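PDB 3D1L: putative NADP oxidoreductase BF3122 from Bacteroides fragilis, which is of unknown function but probably binds NADP through an N-terminal Rossmann-type domain and acts as an oxidoreductase. Local coordinates for residues A22-K27 against Q124-Q129; I16-L21 against V37-R42. All coordinates share one frame; numbering follows the deposited sequence.

Interaction 1: residues A22-K27 against Q124-Q129; sequences ATNLAK and QTFSKQ. With MPR (2-mercapto-propion aldehyde), chain E.
Asn-24, Thr-23 and Lys-27 on one side of helix 20-31 dock against Phe-126, Ser-127 and Lys-128 in a mostly buried contact between the helix and the loop after strand 117-122. Its main polar link runs from the Asn-24 side chain: ND2 donates to the carbonyl O of Ser-127 at 3.0 Å. The bond is nearly straight, 172° at the hydrogen, and lies in the amide plane of Asn-24, yet it reaches the acceptor from above the Ser-127 carbonyl plane. The same nitrogen also donates to Asn-20 O, which would help fix the rotation of the amide. Asparagine suits this place because its short side chain ends in an amide whose two N-H groups can serve both helix and loop.

A chi1 of -68° sets CG of Phe-126 beside its backbone N, from where the ring runs past Asn-24 in the opposite direction. This flat, apolar ring suits the Asn-24 methylene: CD1 comes within 3.5 Å of Asn-24 CB, amide and ring planes 28° apart. At the partly exposed side, Lys-128 crosses Thr-23 at about a right angle, its CG 3.8 Å from Thr-23 OG1; threonine is small, and its hydroxyl bonds back to Gly-19 O.

A water joins the segments again, 2.8 Å from Lys-128 O and 3.0 Å from Asn-24 OD1. Lys-27 is long enough for NZ to donate to it at 2.9 Å and to form a salt bridge with Glu-131. Gln-124 and Thr-125 border the pocket of 2-mercapto-propion aldehyde, and Thr-125 OG1 is hydrogen-bonded to Lys-216 NZ of the second subunit. The loop between strands 117-122 and 139-143 thus lies against helix 20-31, while helix 44-53 packs on Thr-23 through Leu-50 and Lys-53.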
loop_
_atom_site.group_PDB
_atom_site.type_symbol
_atom_site.label_atom_id
_atom_site.label_comp_id
_atom_site.label_asym_id
_atom_site.label_seq_id
_atom_site.Cartn_x
_atom_site.Cartn_y
_atom_site.Cartn_z
ATOM N N ALA B 22 -6.926 13.234 -15.941
ATOM C CA ALA B 22 -6.763 13.917 -17.223
ATOM C C ALA B 22 -5.272 14.046 -17.609
ATOM O O ALA B 22 -4.908 13.838 -18.764
ATOM C CB ALA B 22 -7.457 15.275 -17.193
ATOM N N THR B 23 -4.418 14.357 -16.639
ATOM C CA THR B 23 -2.974 14.461 -16.856
ATOM C C THR B 23 -2.411 13.152 -17.404
ATOM O O THR B 23 -1.754 13.135 -18.446
ATOM C CB THR B 23 -2.269 14.882 -15.537
ATOM O OG1 THR B 23 -2.664 16.224 -15.200
ATOM C CG2 THR B 23 -0.745 14.804 -15.635
ATOM N N ASN B 24 -2.717 12.051 -16.734
ATOM C CA ASN B 24 -2.255 10.744 -17.164
ATOM C C ASN B 24 -2.854 10.306 -18.507
ATOM O O ASN B 24 -2.144 9.806 -19.364
ATOM C CB ASN B 24 -2.535 9.705 -16.066
ATOM C CG ASN B 24 -1.545 9.803 -14.903
ATOM O OD1 ASN B 24 -0.401 9.361 -15.015
ATOM N ND2 ASN B 24 -1.981 10.386 -13.782
ATOM N N LEU B 25 -4.155 10.509 -18.682
ATOM C CA LEU B 25 -4.819 10.169 -19.930
ATOM C C LEU B 25 -4.280 11.030 -21.058
ATOM O O LEU B 25 -4.103 10.554 -22.152
ATOM C CB LEU B 25 -6.336 10.334 -19.813
ATOM C CG LEU B 25 -7.209 10.050 -21.043
ATOM C CD1 LEU B 25 -6.997 8.625 -21.618
ATOM C CD2 LEU B 25 -8.677 10.252 -20.715
ATOM N N ALA B 26 -4.025 12.305 -20.800
ATOM C CA ALA B 26 -3.436 13.162 -21.853
ATOM C C ALA B 26 -2.048 12.713 -22.263
ATOM O O ALA B 26 -1.753 12.676 -23.444
ATOM C CB ALA B 26 -3.442 14.654 -21.448
ATOM N N LYS B 27 -1.204 12.358 -21.301
ATOM C CA LYS B 27 0.164 11.902 -21.607
ATOM C C LYS B 27 0.185 10.605 -22.438
ATOM O O LYS B 27 0.949 10.491 -23.387
ATOM C CB LYS B 27 0.988 11.745 -20.324
ATOM C CG LYS B 27 1.438 13.097 -19.709
ATOM C CD LYS B 27 1.746 12.969 -18.188
ATOM C CE LYS B 27 3.113 12.367 -17.901
ATOM N NZ LYS B 27 3.522 12.486 -16.460
ATOM N N GLN B 124 -8.479 3.475 -12.611
ATOM C CA GLN B 124 -7.160 3.279 -12.038
ATOM C C GLN B 124 -6.969 4.425 -11.080
ATOM O O GLN B 124 -7.612 5.455 -11.214
ATOM C CB GLN B 124 -6.077 3.301 -13.144
ATOM C CG GLN B 124 -4.638 2.909 -12.722
ATOM C CD GLN B 124 -4.594 1.665 -11.848
ATOM O OE1 GLN B 124 -4.975 1.703 -10.674
ATOM N NE2 GLN B 124 -4.149 0.549 -12.420
ATOM N N THR B 125 -6.092 4.243 -10.105
ATOM C CA THR B 125 -5.725 5.311 -9.215
ATOM C C THR B 125 -4.672 6.158 -9.958
ATOM O O THR B 125 -3.682 5.625 -10.489
ATOM C CB THR B 125 -5.275 4.736 -7.857
ATOM O OG1 THR B 125 -4.853 5.778 -6.992
ATOM C CG2 THR B 125 -4.162 3.718 -8.011
ATOM N N PHE B 126 -4.906 7.464 -10.044
ATOM C CA PHE B 126 -4.003 8.348 -10.828
ATOM C C PHE B 126 -3.438 9.431 -9.944
ATOM O O PHE B 126 -4.118 9.925 -9.067
ATOM C CB PHE B 126 -4.751 9.040 -11.974
ATOM C CG PHE B 126 -5.200 8.113 -13.067
ATOM C CD1 PHE B 126 -4.275 7.523 -13.935
ATOM C CD2 PHE B 126 -6.540 7.839 -13.238
ATOM C CE1 PHE B 126 -4.686 6.704 -14.941
ATOM C CE2 PHE B 126 -6.959 7.007 -14.255
ATOM C CZ PHE B 126 -6.037 6.442 -15.107
ATOM N N SER B 127 -2.196 9.805 -10.180
ATOM C CA SER B 127 -1.580 10.932 -9.492
ATOM C C SER B 127 -0.719 11.602 -10.535
ATOM O O SER B 127 -0.205 10.936 -11.427
ATOM C CB SER B 127 -0.705 10.474 -8.318
ATOM O OG SER B 127 -1.492 10.007 -7.226
ATOM N N LYS B 128 -0.576 12.915 -10.425
ATOM C CA LYS B 128 0.173 13.698 -11.409
ATOM C C LYS B 128 1.658 13.337 -11.476
ATOM O O LYS B 128 2.215 13.211 -12.567
ATOM C CB LYS B 128 0.016 15.199 -11.139
ATOM C CG LYS B 128 -1.287 15.743 -11.685
ATOM C CD LYS B 128 -1.363 17.231 -11.542
ATOM C CE LYS B 128 -2.804 17.686 -11.687
ATOM N NZ LYS B 128 -2.969 19.101 -11.246
ATOM N N GLN B 129 2.273 13.149 -10.315
ATOM C CA GLN B 129 3.703 12.884 -10.177
ATOM C C GLN B 129 4.070 11.414 -10.409
ATOM O O GLN B 129 5.200 11.007 -10.129
ATOM C CB GLN B 129 4.176 13.249 -8.760
ATOM C CG GLN B 129 3.609 14.528 -8.147
ATOM C CD GLN B 129 3.777 14.561 -6.628
ATOM O OE1 GLN B 129 2.824 14.822 -5.890
ATOM N NE2 GLN B 129 4.992 14.283 -6.158
HETATM C C1 MPR E . -12.055 5.724 -7.672
HETATM O O MPR E . -12.332 6.561 -6.766
HETATM C C2 MPR E . -11.092 4.580 -7.584
HETATM C C3 MPR E . -10.550 4.024 -8.893
HETATM S S3 MPR E . -8.910 3.264 -8.676
HETATM O O HOH W 1 1.850 11.233 -14.486
#

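Interaction 2: residues I16-L21 against V37-R42; sequences IGAGNL and VQVYSR
Ile-16 and Gly-17 meet Tyr-40 where strands 12-16 and 35-40 end side by side in a Rossmann-type beta-alpha-beta unit, joined by helix 20-31. Gly-17, Gly-19 and Ala-22 fit the GxGxxA pattern of dinucleotide-binding folds, consistent with a role in holding NADP.

The direct hydrogen bond between the segments belongs to the backbone. Gly-17 N donates to Tyr-40 O at 2.8 Å, carrying the parallel pairing of Ile-16 with Tyr-40 to the edge of the turn. Gly-17 has a positive phi of 113°; a CB here would press on the carbonyl O of Ile-16, so glycine suits the position.

Apolar contacts form two groups. On the sheet face of Ile-16 and Tyr-40, the branched chain meets the ring obliquely: Ile-16 CG2 lies 3.6 Å from Tyr-40 CD2, while Ile-16 CD1 reaches Tyr-40 CB at 3.9 Å. The broad tyrosine ring also takes Leu-84 of helix 78-89, whose Ile-88 packs on Ile-16. Within the turn, Ala-18 CB touches Val-39 CG1 at 3.8 Å and Ser-41 CB at 3.9 Å; its methyl fills the place between Val-39, Ser-41 and Leu-50 of helix 44-53, which also packs on Val-39. Beta-branched residues such as Ile-16 and Val-39 are well suited to strands.

The remaining polar link is through water. Ser-41, a small polar residue just past the strand, turns OG anti to its backbone N (chi1 -177°), placing it 2.8 Å from a water that accepts from Ala-18 N at 3.1 Å.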
loop_
_atom_site.group_PDB
_atom_site.type_symbol
_atom_site.label_atom_id
_atom_site.label_comp_id
_atom_site.label_asym_id
_atom_site.label_seq_id
_atom_site.Cartn_x
_atom_site.Cartn_y
_atom_site.Cartn_z
ATOM N N ILE B 16 -11.049 19.214 -21.136
ATOM C CA ILE B 16 -11.728 20.179 -20.286
ATOM C C ILE B 16 -11.527 19.640 -18.875
ATOM O O ILE B 16 -12.241 18.713 -18.428
ATOM C CB ILE B 16 -13.254 20.360 -20.630
ATOM C CG1 ILE B 16 -13.521 20.754 -22.106
ATOM C CG2 ILE B 16 -13.895 21.358 -19.716
ATOM C CD1 ILE B 16 -12.825 22.011 -22.609
ATOM N N GLY B 17 -10.533 20.187 -18.188
ATOM C CA GLY B 17 -10.119 19.639 -16.902
ATOM C C GLY B 17 -8.716 19.042 -17.014
ATOM O O GLY B 17 -8.399 18.353 -17.995
ATOM N N ALA B 18 -7.877 19.302 -16.012
ATOM C CA ALA B 18 -6.458 18.974 -16.099
ATOM C C ALA B 18 -5.956 18.293 -14.815
ATOM O O ALA B 18 -4.776 18.419 -14.491
ATOM C CB ALA B 18 -5.645 20.239 -16.390
ATOM N N GLY B 19 -6.843 17.572 -14.110
ATOM C CA GLY B 19 -6.514 16.944 -12.820
ATOM C C GLY B 19 -5.683 15.691 -13.017
ATOM O O GLY B 19 -5.058 15.529 -14.083
ATOM N N ASN B 20 -5.702 14.789 -12.028
ATOM C CA ASN B 20 -4.849 13.577 -12.025
ATOM C C ASN B 20 -5.100 12.631 -13.181
ATOM O O ASN B 20 -4.177 12.284 -13.910
ATOM C CB ASN B 20 -4.978 12.803 -10.714
ATOM C CG ASN B 20 -4.480 13.585 -9.515
ATOM O OD1 ASN B 20 -3.751 14.559 -9.646
ATOM N ND2 ASN B 20 -4.888 13.155 -8.332
ATOM N N LEU B 21 -6.355 12.233 -13.354
ATOM C CA LEU B 21 -6.785 11.334 -14.436
ATOM C C LEU B 21 -6.532 11.973 -15.783
ATOM O O LEU B 21 -5.963 11.349 -16.675
ATOM C CB LEU B 21 -8.279 10.943 -14.265
ATOM C CG LEU B 21 -8.984 10.043 -15.314
ATOM C CD1 LEU B 21 -10.219 9.354 -14.714
ATOM C CD2 LEU B 21 -9.358 10.782 -16.600
ATOM N N VAL B 37 -4.961 19.495 -28.778
ATOM C CA VAL B 37 -4.807 20.852 -29.288
ATOM C C VAL B 37 -4.733 21.883 -28.171
ATOM O O VAL B 37 -3.968 22.857 -28.281
ATOM C CB VAL B 37 -5.845 21.224 -30.392
ATOM C CG1 VAL B 37 -5.790 20.195 -31.526
ATOM C CG2 VAL B 37 -7.234 21.300 -29.833
ATOM N N GLN B 38 -5.509 21.666 -27.101
ATOM C CA GLN B 38 -5.442 22.523 -25.932
ATOM C C GLN B 38 -6.091 21.917 -24.714
ATOM O O GLN B 38 -6.867 20.961 -24.786
ATOM C CB GLN B 38 -6.032 23.919 -26.181
ATOM C CG GLN B 38 -7.505 23.930 -26.217
ATOM C CD GLN B 38 -8.139 25.256 -25.909
ATOM O OE1 GLN B 38 -9.324 25.288 -25.668
ATOM N NE2 GLN B 38 -7.388 26.349 -25.942
ATOM N N VAL B 39 -5.747 22.505 -23.581
ATOM C CA VAL B 39 -6.176 22.052 -22.283
ATOM C C VAL B 39 -6.879 23.236 -21.647
ATOM O O VAL B 39 -6.367 24.354 -21.683
ATOM C CB VAL B 39 -4.916 21.677 -21.427
ATOM C CG1 VAL B 39 -5.263 21.441 -19.938
ATOM C CG2 VAL B 39 -4.186 20.469 -22.035
ATOM N N TYR B 40 -8.044 22.974 -21.050
ATOM C CA TYR B 40 -8.725 23.937 -20.208
ATOM C C TYR B 40 -8.623 23.493 -18.744
ATOM O O TYR B 40 -8.762 22.301 -18.428
ATOM C CB TYR B 40 -10.204 24.078 -20.603
ATOM C CG TYR B 40 -11.002 24.690 -19.487
ATOM C CD1 TYR B 40 -11.134 26.080 -19.382
ATOM C CD2 TYR B 40 -11.565 23.883 -18.486
ATOM C CE1 TYR B 40 -11.832 26.648 -18.343
ATOM C CE2 TYR B 40 -12.253 24.444 -17.421
ATOM C CZ TYR B 40 -12.378 25.826 -17.360
ATOM O OH TYR B 40 -13.074 26.389 -16.326
ATOM N N SER B 41 -8.393 24.447 -17.842
ATOM C CA SER B 41 -8.514 24.179 -16.410
ATOM C C SER B 41 -8.979 25.435 -15.748
ATOM O O SER B 41 -8.777 26.518 -16.293
ATOM C CB SER B 41 -7.166 23.761 -15.825
ATOM O OG SER B 41 -7.278 23.425 -14.459
ATOM N N ARG B 42 -9.595 25.298 -14.572
ATOM C CA ARG B 42 -10.023 26.473 -13.825
ATOM C C ARG B 42 -8.831 27.306 -13.317
ATOM O O ARG B 42 -8.923 28.534 -13.245
ATOM C CB ARG B 42 -11.038 26.088 -12.725
ATOM C CG ARG B 42 -12.457 25.964 -13.298
ATOM C CD ARG B 42 -13.409 24.974 -12.581
ATOM N NE ARG B 42 -12.933 23.589 -12.555
ATOM C CZ ARG B 42 -12.596 22.933 -11.443
ATOM N NH1 ARG B 42 -12.692 23.517 -10.247
ATOM N NH2 ARG B 42 -12.168 21.679 -11.523
HETATM O O HOH W 2 -8.809 21.176 -13.759
#

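From the N terminus, strand 12-16 leads through the glycine turn into helix 20-31, which carries the chain back so that strand 35-40 can run parallel to strand 12-16. Interaction 2 closes this short loop, with 15 residues between its segments. Interaction 1 starts from the same helix but closes a much longer loop of 96 residues, which takes in the remaining parallel strands up to 117-122. Because the segments alternate along the chain, the two contacts cross rather than nest. Interaction 2 ties the end of strand 12-16 and the turn to strand 35-40; interaction 1 ties the helix itself to the loop before strand 139-143. They meet directly where Lys-128 CG approaches Asn-20 OD1.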